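Local atomic coordinates of beta-fructofuranosidase (Bifidobacterium adolescentis, PDB entry 6NOB), a protein that probably hydrolyses beta-fructofuranoside bonds, releasing terminal fructose from sucrose and related fructosides. Residues A[516-520]-A[586-590]; A[85-90]-A[172-176]; A[557-561]-A[572-576]. All coordinates share one frame; numbering follows the deposited sequence.

Contact 1. Residues A[516-520]-A[586-590]; sequences PGNAY and FFDRN
Y520 and F587 face each other as a hydrogen-bonded antiparallel pair: Y520 N donates to F587 O at 2.9 Å, and F587 N returns the bond to Y520 O at 3.1 Å. F587 is the side chain that spans the contact. Its CB makes an off-centre CH-pi contact with the Y520 ring, coming obliquely to 3.6 Å from Y520 CE1. CG then swings anti to the backbone N (chi1 -176°) and carries the phenyl ring along the strand toward N518, where CD2 lies 3.4 Å from N518 O and CE2 only 3.2 Å from N518 OD1. The amide and ring planes are 46° apart there; the N518 amide is tied by ND2 to A610 O. In the C-terminal beta-sandwich of the family 32 fold, these neighbouring strands, 519-526 and 582-588, lie inside one antiparallel sheet, with 624-632 flanking the first. A519 and D588 form the next, non-hydrogen-bonded pair on the other face, and the D588 carboxylate turns to the backbone NH groups of G119 and A120. Beyond the strand end, R589 N still reaches N518 O (3.0 Å), while a water in the guanidinium plane links R589 NH1 to G517 O; R589 NE is hydrogen-bonded to R117 O.

Contact 2. Residues A[85-90]-A[172-176]; sequences LLDNGV and THLPV
The short helix 85-88 and the glycine turn that ends it rest against the edge strand 172-173 and the loop after it, joining the N-terminal part of the chain to the family 32 catalytic domain, a five-bladed beta-propeller in this family. G89 leaves the helix with positive phi (72°), just after its N closes the last turn on L85 O, and its CA comes to 3.0 Å from H173 O. The one hydrogen bond across the contact follows: V90 N donates to that same carbonyl, H173 O, at 2.9 Å. The rest is apolar. The methyl of T172, CG2, is set against the turn, 3.6 Å from G89 CA. V90 lays its two methyls on different partners: CG1 touches P175 CG (3.7 Å), the two side chains crossing obliquely, and CG2 meets H173 CB at 3.9 Å. P175 CG is also met tip to tip by L85 CD2 at 3.9 Å, which leaves the proline ring gripped by a leucine and a valine. L174 sends CD2 to the carbonyl L85 O (3.5 Å) and CD1 to L86 CD2 (3.8 Å). Strand 159-165 pairs with T172 and L174 through V164 and H162, strand 72-80 packs on L85, V90 and P175 through Y78 and S80, and D87 at the exposed side of the helix forms a salt bridge with R141 of strand 141-149.

Contact 3. Residues A[557-561]-A[572-576]; sequences GVTRL and DFDSG
R560 and D572 are joined by a salt bridge at the partly exposed side of this hairpin. R560 NE meets D572 OD1 in the guanidinium plane, on the syn side but 32° out of the carboxylate plane; the modelled 2.5 Å is implausibly short and its exact length doubtful. The bend of the arginine at chi3 (75°) folds the group back along its own strand, where V558 CG1 lies over one face, offset toward the rim. Here too, the V558 and D574 side chains cross at about a right angle, V558 CG1 3.7 Å from D574 OD2. A water accepts from T559 N and also lies within bonding distance of D574 OD1 and S575 OG; D574 OD1 also takes G576 N in an Asx turn. On the buried side, contact is direct and close: S575 N donates to T559 O at 2.8 Å, L561 CB packs on F573 CB at 3.8 Å, and L561 O lies in the plane of the F573 ring at its edge, 3.3 Å from CD2. L561 N to F573 O (3.2 Å, bent) is the loose part of the strand pairing. Strand 573-574 is the outermost of its antiparallel sheet; 558-564 separates it from 547-555, which covers T559 and L561, while M605 of strand 601-606 packs on L561 and F573.

How the contacts relate
Contacts 1 and 3 both belong to the C-terminal beta-sandwich, but to different sheets: 516-520 with 586-590 joins two inner strands, whereas 557-561 with 572-576 lies at a sheet edge. Their centres are about 22 Å apart, and contact 3 is nested within the loop that contact 1 closes. Contact 2 precedes both in the chain and joins a helix end to the catalytic domain, its centre about 41 Å from that of contact 3, on the opposite side of the chain's centre. Contacts 1 and 2 are mainly buried, contact 3 only partly. Place matches chemistry: regular strand pairing and aromatics in contact 1, aliphatic packing round a single hydrogen bond in contact 2, a salt bridge and two waters beside loose strand pairing in contact 3.

Contact 1. Residues A[516-520]-A[586-590]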
ATOM      1  N   PRO A 516     -17.695  16.615 -13.123  1.00 60.67           N
ATOM      2  CA  PRO A 516     -18.477  16.835 -11.896  1.00 60.20           C
ATOM      3  C   PRO A 516     -17.770  16.231 -10.692  1.00 55.71           C
ATOM      4  O   PRO A 516     -17.324  15.082 -10.730  1.00 55.90           O
ATOM      5  CB  PRO A 516     -19.807  16.126 -12.184  1.00 56.76           C
ATOM      6  CG  PRO A 516     -19.825  15.895 -13.669  1.00 57.46           C
ATOM      7  CD  PRO A 516     -18.395  15.738 -14.074  1.00 60.58           C
ATOM      8  N   GLY A 517     -17.666  17.018  -9.623  1.00 51.70           N
ATOM      9  CA  GLY A 517     -16.986  16.569  -8.425  1.00 51.29           C
ATOM     10  C   GLY A 517     -15.502  16.331  -8.579  1.00 47.69           C
ATOM     11  O   GLY A 517     -14.888  15.749  -7.679  1.00 48.82           O
ATOM     12  N   ASN A 518     -14.911  16.763  -9.697  1.00 47.94           N
ATOM     13  CA  ASN A 518     -13.482  16.594  -9.978  1.00 52.33           C
ATOM     14  C   ASN A 518     -13.052  15.132  -9.871  1.00 56.07           C
ATOM     15  O   ASN A 518     -11.965  14.819  -9.382  1.00 55.34           O
ATOM     16  CB  ASN A 518     -12.625  17.479  -9.072  1.00 47.87           C
ATOM     17  CG  ASN A 518     -11.358  17.948  -9.759  1.00 51.88           C
ATOM     18  OD1 ASN A 518     -11.012  17.459 -10.835  1.00 48.48           O
ATOM     19  ND2 ASN A 518     -10.663  18.904  -9.147  1.00 49.69           N
ATOM     20  N   ALA A 519     -13.911  14.230 -10.338  1.00 52.49           N
ATOM     21  CA  ALA A 519     -13.602  12.805 -10.392  1.00 49.67           C
ATOM     22  C   ALA A 519     -14.105  12.273 -11.722  1.00 47.22           C
ATOM     23  O   ALA A 519     -15.315  12.263 -11.964  1.00 50.45           O
ATOM     24  CB  ALA A 519     -14.243  12.049  -9.225  1.00 47.09           C
ATOM     25  N   TYR A 520     -13.187  11.835 -12.582  1.00 47.18           N
ATOM     26  CA  TYR A 520     -13.559  11.453 -13.937  1.00 44.83           C
ATOM     27  C   TYR A 520     -12.623  10.374 -14.461  1.00 41.67           C
ATOM     28  O   TYR A 520     -11.563  10.099 -13.894  1.00 44.00           O
ATOM     29  CB  TYR A 520     -13.543  12.662 -14.881  1.00 43.56           C
ATOM     30  CG  TYR A 520     -12.167  13.259 -15.095  1.00 40.74           C
ATOM     31  CD1 TYR A 520     -11.670  14.231 -14.235  1.00 39.38           C
ATOM     32  CD2 TYR A 520     -11.367  12.854 -16.157  1.00 41.17           C
ATOM     33  CE1 TYR A 520     -10.416  14.785 -14.426  1.00 42.45           C
ATOM     34  CE2 TYR A 520     -10.112  13.398 -16.355  1.00 44.39           C
ATOM     35  CZ  TYR A 520      -9.642  14.365 -15.488  1.00 45.92           C
ATOM     36  OH  TYR A 520      -8.393  14.911 -15.682  1.00 49.05           O
ATOM     37  N   PHE A 586      -7.408   8.117 -14.922  1.00 43.36           N
ATOM     38  CA  PHE A 586      -8.306   8.109 -13.770  1.00 42.63           C
ATOM     39  C   PHE A 586      -7.860   9.232 -12.841  1.00 44.05           C
ATOM     40  O   PHE A 586      -6.769   9.163 -12.264  1.00 41.48           O
ATOM     41  CB  PHE A 586      -8.272   6.774 -13.024  1.00 39.60           C
ATOM     42  CG  PHE A 586      -8.799   5.601 -13.805  1.00 36.26           C
ATOM     43  CD1 PHE A 586      -8.008   4.957 -14.742  1.00 33.70           C
ATOM     44  CD2 PHE A 586     -10.073   5.112 -13.565  1.00 40.41           C
ATOM     45  CE1 PHE A 586      -8.485   3.866 -15.446  1.00 39.76           C
ATOM     46  CE2 PHE A 586     -10.558   4.021 -14.268  1.00 43.80           C
ATOM     47  CZ  PHE A 586      -9.761   3.397 -15.210  1.00 42.51           C
ATOM     48  N   PHE A 587      -8.690  10.262 -12.690  1.00 42.08           N
ATOM     49  CA  PHE A 587      -8.445  11.304 -11.699  1.00 44.55           C
ATOM     50  C   PHE A 587      -9.570  11.291 -10.678  1.00 43.56           C
ATOM     51  O   PHE A 587     -10.740  11.466 -11.036  1.00 47.03           O
ATOM     52  CB  PHE A 587      -8.325  12.691 -12.328  1.00 46.09           C
ATOM     53  CG  PHE A 587      -7.979  13.755 -11.330  1.00 44.64           C
ATOM     54  CD1 PHE A 587      -6.685  13.869 -10.849  1.00 43.81           C
ATOM     55  CD2 PHE A 587      -8.951  14.612 -10.839  1.00 45.36           C
ATOM     56  CE1 PHE A 587      -6.359  14.833  -9.914  1.00 46.02           C
ATOM     57  CE2 PHE A 587      -8.632  15.579  -9.903  1.00 46.84           C
ATOM     58  CZ  PHE A 587      -7.333  15.688  -9.439  1.00 45.98           C
ATOM     59  N   ASP A 588      -9.211  11.111  -9.406  1.00 40.83           N
ATOM     60  CA  ASP A 588     -10.173  10.902  -8.327  1.00 41.50           C
ATOM     61  C   ASP A 588      -9.930  11.954  -7.238  1.00 45.99           C
ATOM     62  O   ASP A 588      -9.383  11.656  -6.175  1.00 48.58           O
ATOM     63  CB  ASP A 588     -10.064   9.476  -7.781  1.00 40.70           C
ATOM     64  CG  ASP A 588     -11.104   9.169  -6.723  1.00 42.53           C
ATOM     65  OD1 ASP A 588     -12.127   9.884  -6.656  1.00 43.74           O
ATOM     66  OD2 ASP A 588     -10.896   8.203  -5.959  1.00 37.56           O
ATOM     67  N   ARG A 589     -10.329  13.196  -7.532  1.00 48.45           N
ATOM     68  CA  ARG A 589     -10.320  14.313  -6.590  1.00 48.48           C
ATOM     69  C   ARG A 589      -8.916  14.745  -6.173  1.00 51.52           C
ATOM     70  O   ARG A 589      -8.559  15.919  -6.330  1.00 50.09           O
ATOM     71  CB  ARG A 589     -11.161  13.971  -5.354  1.00 42.45           C
ATOM     72  CG  ARG A 589     -12.659  13.951  -5.631  1.00 42.78           C
ATOM     73  CD  ARG A 589     -13.402  13.078  -4.635  1.00 42.04           C
ATOM     74  NE  ARG A 589     -13.353  13.625  -3.282  1.00 47.94           N
ATOM     75  CZ  ARG A 589     -14.223  14.507  -2.802  1.00 50.08           C
ATOM     76  NH1 ARG A 589     -15.214  14.948  -3.566  1.00 46.92           N
ATOM     77  NH2 ARG A 589     -14.103  14.950  -1.558  1.00 47.27           N
ATOM     78  N   ASN A 590      -8.108  13.825  -5.632  1.00 54.29           N
ATOM     79  CA  ASN A 590      -6.780  14.210  -5.167  1.00 50.68           C
ATOM     80  C   ASN A 590      -5.699  13.204  -5.554  1.00 47.15           C
ATOM     81  O   ASN A 590      -4.661  13.143  -4.886  1.00 41.16           O
ATOM     82  CB  ASN A 590      -6.770  14.417  -3.644  1.00 48.52           C
ATOM     83  CG  ASN A 590      -7.088  13.147  -2.872  1.00 50.18           C
ATOM     84  OD1 ASN A 590      -7.374  12.099  -3.455  1.00 50.97           O
ATOM     85  ND2 ASN A 590      -7.034  13.235  -1.548  1.00 47.43           N
TER
HETATM   86  O   HOH W   1     -16.126  14.110  -6.160  1.00 44.40           O

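Contact 2. Residues A[85-90]-A[172-176]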
ATOM      1  N   LEU A  85     -20.274 -10.362  10.728  1.00 51.84           N
ATOM      2  CA  LEU A  85     -19.315  -9.263  10.734  1.00 51.00           C
ATOM      3  C   LEU A  85     -18.660  -9.078   9.371  1.00 48.44           C
ATOM      4  O   LEU A  85     -18.374  -7.944   8.968  1.00 42.46           O
ATOM      5  CB  LEU A  85     -18.259  -9.519  11.810  1.00 50.10           C
ATOM      6  CG  LEU A  85     -17.353  -8.375  12.255  1.00 51.52           C
ATOM      7  CD1 LEU A  85     -18.164  -7.119  12.517  1.00 54.38           C
ATOM      8  CD2 LEU A  85     -16.587  -8.792  13.498  1.00 49.76           C
ATOM      9  N   LEU A  86     -18.431 -10.175   8.642  1.00 45.77           N
ATOM     10  CA  LEU A  86     -17.796 -10.086   7.331  1.00 47.17           C
ATOM     11  C   LEU A  86     -18.644  -9.303   6.338  1.00 52.42           C
ATOM     12  O   LEU A  86     -18.105  -8.682   5.414  1.00 55.65           O
ATOM     13  CB  LEU A  86     -17.531 -11.485   6.783  1.00 44.26           C
ATOM     14  CG  LEU A  86     -16.214 -12.163   7.132  1.00 42.02           C
ATOM     15  CD1 LEU A  86     -16.198 -13.541   6.500  1.00 43.75           C
ATOM     16  CD2 LEU A  86     -15.034 -11.332   6.654  1.00 38.86           C
ATOM     17  N   ASP A  87     -19.966  -9.336   6.494  1.00 46.77           N
ATOM     18  CA  ASP A  87     -20.858  -8.645   5.572  1.00 47.87           C
ATOM     19  C   ASP A  87     -21.243  -7.256   6.057  1.00 50.35           C
ATOM     20  O   ASP A  87     -21.393  -6.341   5.239  1.00 53.47           O
ATOM     21  CB  ASP A  87     -22.125  -9.473   5.345  1.00 51.43           C
ATOM     22  CG  ASP A  87     -21.835 -10.823   4.718  1.00 61.12           C
ATOM     23  OD1 ASP A  87     -21.040 -10.878   3.754  1.00 61.25           O
ATOM     24  OD2 ASP A  87     -22.401 -11.831   5.194  1.00 66.93           O
ATOM     25  N   ASN A  88     -21.409  -7.075   7.366  1.00 45.52           N
ATOM     26  CA  ASN A  88     -21.800  -5.778   7.898  1.00 47.09           C
ATOM     27  C   ASN A  88     -20.611  -4.902   8.243  1.00 45.68           C
ATOM     28  O   ASN A  88     -20.691  -3.678   8.093  1.00 50.13           O
ATOM     29  CB  ASN A  88     -22.668  -5.959   9.143  1.00 48.00           C
ATOM     30  CG  ASN A  88     -23.963  -6.659   8.840  1.00 47.69           C
ATOM     31  OD1 ASN A  88     -24.852  -6.091   8.209  1.00 48.90           O
ATOM     32  ND2 ASN A  88     -24.080  -7.905   9.283  1.00 48.68           N
ATOM     33  N   GLY A  89     -19.518  -5.498   8.705  1.00 47.70           N
ATOM     34  CA  GLY A  89     -18.350  -4.737   9.093  1.00 36.77           C
ATOM     35  C   GLY A  89     -18.563  -3.977  10.390  1.00 43.53           C
ATOM     36  O   GLY A  89     -19.608  -4.046  11.036  1.00 51.80           O
ATOM     37  N   VAL A  90     -17.527  -3.232  10.771  1.00 43.51           N
ATOM     38  CA  VAL A  90     -17.564  -2.410  11.975  1.00 43.91           C
ATOM     39  C   VAL A  90     -18.207  -1.072  11.640  1.00 44.49           C
ATOM     40  O   VAL A  90     -18.358  -0.718  10.465  1.00 48.40           O
ATOM     41  CB  VAL A  90     -16.153  -2.210  12.563  1.00 42.52           C
ATOM     42  CG1 VAL A  90     -15.537  -3.549  12.949  1.00 33.41           C
ATOM     43  CG2 VAL A  90     -15.262  -1.463  11.579  1.00 42.50           C
ATOM     44  N   THR A 172     -15.555  -3.192   2.837  1.00 38.36           N
ATOM     45  CA  THR A 172     -16.229  -3.267   4.125  1.00 37.87           C
ATOM     46  C   THR A 172     -15.174  -3.353   5.221  1.00 39.96           C
ATOM     47  O   THR A 172     -14.300  -4.226   5.176  1.00 39.59           O
ATOM     48  CB  THR A 172     -17.161  -4.483   4.184  1.00 40.20           C
ATOM     49  OG1 THR A 172     -18.252  -4.300   3.271  1.00 41.74           O
ATOM     50  CG2 THR A 172     -17.708  -4.672   5.587  1.00 36.67           C
ATOM     51  N   HIS A 173     -15.256  -2.450   6.197  1.00 40.05           N
ATOM     52  CA  HIS A 173     -14.231  -2.343   7.231  1.00 39.47           C
ATOM     53  C   HIS A 173     -14.405  -3.415   8.298  1.00 44.88           C
ATOM     54  O   HIS A 173     -15.518  -3.682   8.755  1.00 52.23           O
ATOM     55  CB  HIS A 173     -14.276  -0.964   7.883  1.00 43.36           C
ATOM     56  CG  HIS A 173     -13.885   0.153   6.968  1.00 44.24           C
ATOM     57  ND1 HIS A 173     -12.571   0.449   6.674  1.00 39.23           N
ATOM     58  CD2 HIS A 173     -14.635   1.052   6.289  1.00 43.97           C
ATOM     59  CE1 HIS A 173     -12.529   1.480   5.850  1.00 42.18           C
ATOM     60  NE2 HIS A 173     -13.767   1.868   5.603  1.00 43.88           N
ATOM     61  N   LEU A 174     -13.287  -4.007   8.717  1.00 39.82           N
ATOM     62  CA  LEU A 174     -13.263  -5.076   9.710  1.00 42.01           C
ATOM     63  C   LEU A 174     -12.479  -4.621  10.941  1.00 43.65           C
ATOM     64  O   LEU A 174     -11.861  -3.551  10.906  1.00 35.22           O
ATOM     65  CB  LEU A 174     -12.659  -6.338   9.090  1.00 37.85           C
ATOM     66  CG  LEU A 174     -13.565  -7.010   8.057  1.00 39.20           C
ATOM     67  CD1 LEU A 174     -12.914  -8.265   7.504  1.00 29.62           C
ATOM     68  CD2 LEU A 174     -14.929  -7.322   8.665  1.00 34.26           C
ATOM     69  N   PRO A 175     -12.488  -5.369  12.046  1.00 42.63           N
ATOM     70  CA  PRO A 175     -11.719  -4.942  13.222  1.00 41.71           C
ATOM     71  C   PRO A 175     -10.217  -4.988  12.978  1.00 42.68           C
ATOM     72  O   PRO A 175      -9.718  -5.679  12.086  1.00 39.91           O
ATOM     73  CB  PRO A 175     -12.126  -5.950  14.304  1.00 42.01           C
ATOM     74  CG  PRO A 175     -13.425  -6.492  13.848  1.00 43.78           C
ATOM     75  CD  PRO A 175     -13.339  -6.532  12.356  1.00 42.18           C
ATOM     76  N   VAL A 176      -9.495  -4.225  13.806  1.00 39.43           N
ATOM     77  CA  VAL A 176      -8.036  -4.229  13.756  1.00 38.95           C
ATOM     78  C   VAL A 176      -7.529  -5.646  13.975  1.00 39.14           C
ATOM     79  O   VAL A 176      -7.968  -6.349  14.894  1.00 39.63           O
ATOM     80  CB  VAL A 176      -7.465  -3.251  14.793  1.00 42.52           C
ATOM     81  CG1 VAL A 176      -5.973  -3.482  14.987  1.00 39.29           C
ATOM     82  CG2 VAL A 176      -7.730  -1.818  14.363  1.00 45.31           C
TER

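Contact 3. Residues A[557-561]-A[572-576]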
ATOM      1  N   GLY A 557       8.568  13.705 -28.806  1.00 53.68           N
ATOM      2  CA  GLY A 557       8.494  12.273 -28.623  1.00 50.70           C
ATOM      3  C   GLY A 557       8.524  11.787 -27.191  1.00 53.48           C
ATOM      4  O   GLY A 557       8.300  10.592 -26.958  1.00 53.86           O
ATOM      5  N   VAL A 558       8.791  12.658 -26.224  1.00 54.13           N
ATOM      6  CA  VAL A 558       8.876  12.270 -24.821  1.00 51.69           C
ATOM      7  C   VAL A 558       7.574  12.661 -24.139  1.00 54.12           C
ATOM      8  O   VAL A 558       7.184  13.834 -24.152  1.00 56.75           O
ATOM      9  CB  VAL A 558      10.080  12.927 -24.127  1.00 53.35           C
ATOM     10  CG1 VAL A 558      10.138  12.510 -22.663  1.00 53.74           C
ATOM     11  CG2 VAL A 558      11.368  12.560 -24.848  1.00 47.18           C
ATOM     12  N   THR A 559       6.902  11.679 -23.546  1.00 48.80           N
ATOM     13  CA  THR A 559       5.658  11.895 -22.820  1.00 48.75           C
ATOM     14  C   THR A 559       5.937  11.834 -21.326  1.00 48.37           C
ATOM     15  O   THR A 559       6.600  10.906 -20.852  1.00 48.30           O
ATOM     16  CB  THR A 559       4.606  10.846 -23.197  1.00 47.39           C
ATOM     17  OG1 THR A 559       4.462  10.792 -24.622  1.00 44.22           O
ATOM     18  CG2 THR A 559       3.264  11.185 -22.569  1.00 39.07           C
ATOM     19  N   ARG A 560       5.428  12.816 -20.585  1.00 48.98           N
ATOM     20  CA  ARG A 560       5.682  12.867 -19.155  1.00 48.00           C
ATOM     21  C   ARG A 560       4.517  13.532 -18.442  1.00 46.55           C
ATOM     22  O   ARG A 560       3.791  14.344 -19.023  1.00 45.75           O
ATOM     23  CB  ARG A 560       6.984  13.618 -18.838  1.00 46.89           C
ATOM     24  CG  ARG A 560       7.159  14.910 -19.609  1.00 50.27           C
ATOM     25  CD  ARG A 560       8.292  15.753 -19.045  1.00 49.52           C
ATOM     26  NE  ARG A 560       9.613  15.231 -19.388  1.00 53.23           N
ATOM     27  CZ  ARG A 560      10.217  15.427 -20.557  1.00 57.72           C
ATOM     28  NH1 ARG A 560       9.617  16.131 -21.508  1.00 56.98           N
ATOM     29  NH2 ARG A 560      11.422  14.918 -20.775  1.00 59.38           N
ATOM     30  N   LEU A 561       4.339  13.164 -17.177  1.00 47.51           N
ATOM     31  CA  LEU A 561       3.469  13.910 -16.284  1.00 46.92           C
ATOM     32  C   LEU A 561       4.204  15.142 -15.773  1.00 50.99           C
ATOM     33  O   LEU A 561       5.423  15.124 -15.582  1.00 53.70           O
ATOM     34  CB  LEU A 561       3.026  13.042 -15.105  1.00 39.69           C
ATOM     35  CG  LEU A 561       1.871  12.064 -15.334  1.00 44.74           C
ATOM     36  CD1 LEU A 561       1.750  11.104 -14.156  1.00 33.61           C
ATOM     37  CD2 LEU A 561       0.561  12.806 -15.563  1.00 36.83           C
ATOM     38  N   ASP A 572      11.317  14.856 -13.411  1.00 48.98           N
ATOM     39  CA  ASP A 572      11.007  14.486 -14.792  1.00 49.70           C
ATOM     40  C   ASP A 572      10.233  13.171 -14.780  1.00 52.54           C
ATOM     41  O   ASP A 572      10.822  12.091 -14.726  1.00 51.06           O
ATOM     42  CB  ASP A 572      12.296  14.374 -15.600  1.00 49.77           C
ATOM     43  CG  ASP A 572      12.054  14.054 -17.065  1.00 55.66           C
ATOM     44  OD1 ASP A 572      10.891  14.103 -17.511  1.00 59.05           O
ATOM     45  OD2 ASP A 572      13.042  13.754 -17.774  1.00 57.63           O
ATOM     46  N   PHE A 573       8.904  13.251 -14.847  1.00 49.90           N
ATOM     47  CA  PHE A 573       8.062  12.053 -14.816  1.00 48.72           C
ATOM     48  C   PHE A 573       7.962  11.431 -16.212  1.00 45.77           C
ATOM     49  O   PHE A 573       6.888  11.283 -16.789  1.00 47.00           O
ATOM     50  CB  PHE A 573       6.688  12.384 -14.250  1.00 47.75           C
ATOM     51  CG  PHE A 573       6.727  12.903 -12.843  1.00 47.88           C
ATOM     52  CD1 PHE A 573       7.006  12.055 -11.781  1.00 48.56           C
ATOM     53  CD2 PHE A 573       6.490  14.240 -12.580  1.00 47.79           C
ATOM     54  CE1 PHE A 573       7.044  12.535 -10.481  1.00 45.63           C
ATOM     55  CE2 PHE A 573       6.524  14.726 -11.288  1.00 51.35           C
ATOM     56  CZ  PHE A 573       6.802  13.874 -10.236  1.00 48.13           C
ATOM     57  N   ASP A 574       9.128  11.064 -16.744  1.00 48.31           N
ATOM     58  CA  ASP A 574       9.213  10.445 -18.061  1.00 44.47           C
ATOM     59  C   ASP A 574       8.475   9.112 -18.075  1.00 46.43           C
ATOM     60  O   ASP A 574       8.739   8.234 -17.249  1.00 49.93           O
ATOM     61  CB  ASP A 574      10.683  10.246 -18.438  1.00 44.88           C
ATOM     62  CG  ASP A 574      10.881   9.897 -19.904  1.00 46.90           C
ATOM     63  OD1 ASP A 574       9.954   9.352 -20.537  1.00 51.42           O
ATOM     64  OD2 ASP A 574      11.985  10.164 -20.425  1.00 52.66           O
ATOM     65  N   SER A 575       7.553   8.957 -19.032  1.00 48.80           N
ATOM     66  CA  SER A 575       6.786   7.716 -19.121  1.00 47.48           C
ATOM     67  C   SER A 575       7.674   6.524 -19.455  1.00 47.27           C
ATOM     68  O   SER A 575       7.326   5.383 -19.131  1.00 47.84           O
ATOM     69  CB  SER A 575       5.669   7.852 -20.158  1.00 46.46           C
ATOM     70  OG  SER A 575       6.161   7.669 -21.475  1.00 49.81           O
ATOM     71  N   GLY A 576       8.813   6.762 -20.102  1.00 45.78           N
ATOM     72  CA  GLY A 576       9.745   5.700 -20.411  1.00 45.09           C
ATOM     73  C   GLY A 576       9.433   4.899 -21.655  1.00 46.79           C
ATOM     74  O   GLY A 576      10.080   3.872 -21.889  1.00 49.15           O
TER
HETATM   75  O   HOH W   2       8.213   9.245 -22.746  1.00 50.48           O
HETATM   76  O   HOH W   3       7.819  16.172 -15.255  1.00 45.71           O